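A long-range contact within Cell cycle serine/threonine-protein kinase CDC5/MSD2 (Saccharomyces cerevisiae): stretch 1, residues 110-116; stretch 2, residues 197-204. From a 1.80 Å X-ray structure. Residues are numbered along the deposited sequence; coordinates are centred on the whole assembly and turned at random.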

# COMPACT_ATOMS: atom_id res chain seq x y z
N GLY A 110 8.37 -10.69 -12.66
CA GLY A 110 7.97 -9.70 -11.69
C GLY A 110 6.50 -9.67 -11.34
O GLY A 110 5.64 -10.15 -12.08
N PHE A 111 6.24 -9.10 -10.17
CA PHE A 111 4.91 -8.75 -9.69
C PHE A 111 4.64 -7.34 -10.17
O PHE A 111 5.54 -6.50 -10.14
CB PHE A 111 4.87 -8.85 -8.16
CG PHE A 111 3.55 -8.48 -7.55
CD1 PHE A 111 3.22 -7.16 -7.31
CD2 PHE A 111 2.65 -9.47 -7.18
CE1 PHE A 111 2.02 -6.83 -6.73
CE2 PHE A 111 1.44 -9.14 -6.60
CZ PHE A 111 1.12 -7.82 -6.38
N SER A 112 3.42 -7.05 -10.61
CA SER A 112 3.12 -5.73 -11.13
C SER A 112 1.81 -5.18 -10.60
O SER A 112 0.89 -5.93 -10.27
CB SER A 112 3.11 -5.76 -12.66
OG SER A 112 2.96 -4.46 -13.20
N TYR A 113 1.75 -3.85 -10.51
CA TYR A 113 0.58 -3.16 -9.97
C TYR A 113 0.42 -1.80 -10.62
O TYR A 113 1.39 -1.21 -11.10
CB TYR A 113 0.71 -3.01 -8.45
CG TYR A 113 1.98 -2.33 -8.02
CD1 TYR A 113 3.16 -3.05 -7.88
CD2 TYR A 113 2.01 -0.96 -7.74
CE1 TYR A 113 4.34 -2.42 -7.48
CE2 TYR A 113 3.18 -0.34 -7.33
CZ TYR A 113 4.34 -1.08 -7.21
OH TYR A 113 5.50 -0.47 -6.81
N GLN A 114 -0.81 -1.30 -10.63
CA GLN A 114 -1.08 0.07 -11.05
C GLN A 114 -1.66 0.82 -9.86
O GLN A 114 -2.43 0.26 -9.08
CB GLN A 114 -2.05 0.10 -12.24
CG GLN A 114 -2.27 1.50 -12.79
CD GLN A 114 -3.12 1.51 -14.06
OE1 GLN A 114 -2.79 0.86 -15.04
NE2 GLN A 114 -4.20 2.28 -14.03
N LEU A 115 -1.26 2.09 -9.72
CA LEU A 115 -1.74 2.95 -8.64
C LEU A 115 -2.80 3.92 -9.16
O LEU A 115 -2.99 4.06 -10.37
CB LEU A 115 -0.58 3.72 -8.02
CG LEU A 115 0.54 2.88 -7.40
CD1 LEU A 115 1.66 3.78 -6.92
CD2 LEU A 115 0.01 2.04 -6.25
N SER A 116 -3.47 4.61 -8.24
CA SER A 116 -4.55 5.53 -8.61
C SER A 116 -4.02 6.74 -9.39
O SER A 116 -4.78 7.44 -10.05
CB SER A 116 -5.30 5.98 -7.36
OG SER A 116 -4.41 6.31 -6.31
N ASP A 197 4.91 10.81 -4.51
CA ASP A 197 5.21 9.53 -5.15
C ASP A 197 5.22 8.41 -4.12
O ASP A 197 5.67 8.59 -2.99
CB ASP A 197 6.56 9.59 -5.89
CG ASP A 197 6.47 10.35 -7.21
OD1 ASP A 197 5.43 11.00 -7.46
OD2 ASP A 197 7.45 10.31 -7.98
N VAL A 198 4.74 7.25 -4.54
CA VAL A 198 4.57 6.09 -3.68
C VAL A 198 4.89 4.82 -4.46
O VAL A 198 4.62 4.76 -5.66
CB VAL A 198 3.13 6.01 -3.13
CG1 VAL A 198 2.88 4.70 -2.40
CG2 VAL A 198 2.83 7.19 -2.22
N PHE A 199 5.46 3.82 -3.79
CA PHE A 199 5.63 2.50 -4.38
C PHE A 199 5.23 1.42 -3.38
O PHE A 199 5.05 1.69 -2.19
CB PHE A 199 7.07 2.29 -4.87
CG PHE A 199 8.07 2.06 -3.77
CD1 PHE A 199 8.52 3.12 -2.99
CD2 PHE A 199 8.59 0.80 -3.54
CE1 PHE A 199 9.45 2.91 -1.99
CE2 PHE A 199 9.52 0.59 -2.54
CZ PHE A 199 9.95 1.64 -1.76
N LEU A 200 5.09 0.21 -3.89
CA LEU A 200 4.70 -0.93 -3.07
C LEU A 200 5.92 -1.57 -2.42
O LEU A 200 6.81 -2.06 -3.11
CB LEU A 200 3.96 -1.96 -3.93
CG LEU A 200 3.51 -3.25 -3.24
CD1 LEU A 200 2.44 -2.92 -2.21
CD2 LEU A 200 2.99 -4.23 -4.27
N ARG A 201 5.96 -1.57 -1.09
CA ARG A 201 7.09 -2.14 -0.37
C ARG A 201 6.93 -3.64 -0.16
O ARG A 201 7.89 -4.40 -0.29
CB ARG A 201 7.26 -1.48 0.98
CG ARG A 201 7.71 -0.04 0.95
CD ARG A 201 7.55 0.56 2.34
NE ARG A 201 8.43 1.69 2.55
CZ ARG A 201 8.43 2.44 3.64
NH1 ARG A 201 7.58 2.19 4.64
NH2 ARG A 201 9.28 3.45 3.74
N ARG A 202 5.72 -4.06 0.18
CA ARG A 202 5.45 -5.46 0.46
C ARG A 202 3.99 -5.78 0.19
O ARG A 202 3.11 -4.97 0.48
CB ARG A 202 5.81 -5.80 1.92
CG ARG A 202 5.61 -7.27 2.29
CD ARG A 202 6.32 -7.63 3.59
NE ARG A 202 5.81 -6.89 4.73
CZ ARG A 202 6.39 -6.86 5.93
NH1 ARG A 202 7.52 -7.52 6.14
NH2 ARG A 202 5.85 -6.16 6.91
N TYR A 203 3.76 -6.95 -0.40
CA TYR A 203 2.41 -7.48 -0.52
C TYR A 203 2.37 -8.85 0.14
O TYR A 203 3.38 -9.55 0.19
CB TYR A 203 1.97 -7.58 -1.97
CG TYR A 203 2.71 -8.63 -2.76
CD1 TYR A 203 2.27 -9.95 -2.77
CD2 TYR A 203 3.84 -8.31 -3.49
CE1 TYR A 203 2.95 -10.92 -3.49
CE2 TYR A 203 4.52 -9.27 -4.21
CZ TYR A 203 4.07 -10.57 -4.21
OH TYR A 203 4.74 -11.53 -4.92
N THR A 204 1.20 -9.22 0.64
CA THR A 204 0.99 -10.55 1.20
C THR A 204 -0.38 -11.05 0.79
O THR A 204 -1.38 -10.36 0.97
CB THR A 204 1.10 -10.57 2.73
OG1 THR A 204 2.32 -9.94 3.13
CG2 THR A 204 1.06 -12.01 3.25
O HOH W 1 7.24 -2.21 -5.79

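The centre of this contact is apolar and largely aromatic. Phe111 and Tyr203 stack face to face. Their ring centroids lie 3.9 Å apart and their planes differ by 13°, so the two rings overlap closely. The nearest atoms are Phe111 CD2 and Tyr203 CZ, at 3.5 Å. Both side chains leave the backbone toward the opposite stretch, Phe111 with chi1 t and Tyr203 with chi1 p. The CA atoms of Phe111 and Tyr203 are 9.6 Å apart, a gap that the two rings fill.

Leu200 packs beside this stack and reaches two aromatic residues of the first strand. Leu200 CD2 lies 3.7 Å from Phe111 CE1. Leu200 CB sits over one face of the Tyr113 ring, 3.8 Å from its centroid and 26° off the ring normal, which makes a CH-pi contact. Leu200 CB comes within 3.4 Å of Tyr113 CZ.

Every second residue of the first strand makes contact. Phe111, Tyr113 and Leu115 point toward the second stretch, while Ser112 points away, as expected for an extended chain. The two strands run at 121° to each other, and their axes come no closer than 10.1 Å. The contact is therefore made mainly by side chains and not by backbone pairing.

At one end, Leu115 CD1 rests 3.4 Å from the carbonyl oxygen O of Val198. This is a packing contact of a methyl group against backbone.

The polar edge is formed by the Tyr113 hydroxyl. Leu200 N donates a hydrogen bond to Tyr113 OH, at 3.0 Å and nearly straight at 172°. Tyr113 OH also lies 3.7 Å from Phe199 CB. A water hydrogen-bonds to Tyr113 OH at 2.7 Å and donates to Leu200 O, also at 2.7 Å. Tyr113 is thus tied to both the amide and the carbonyl of Leu200, one directly and one through water.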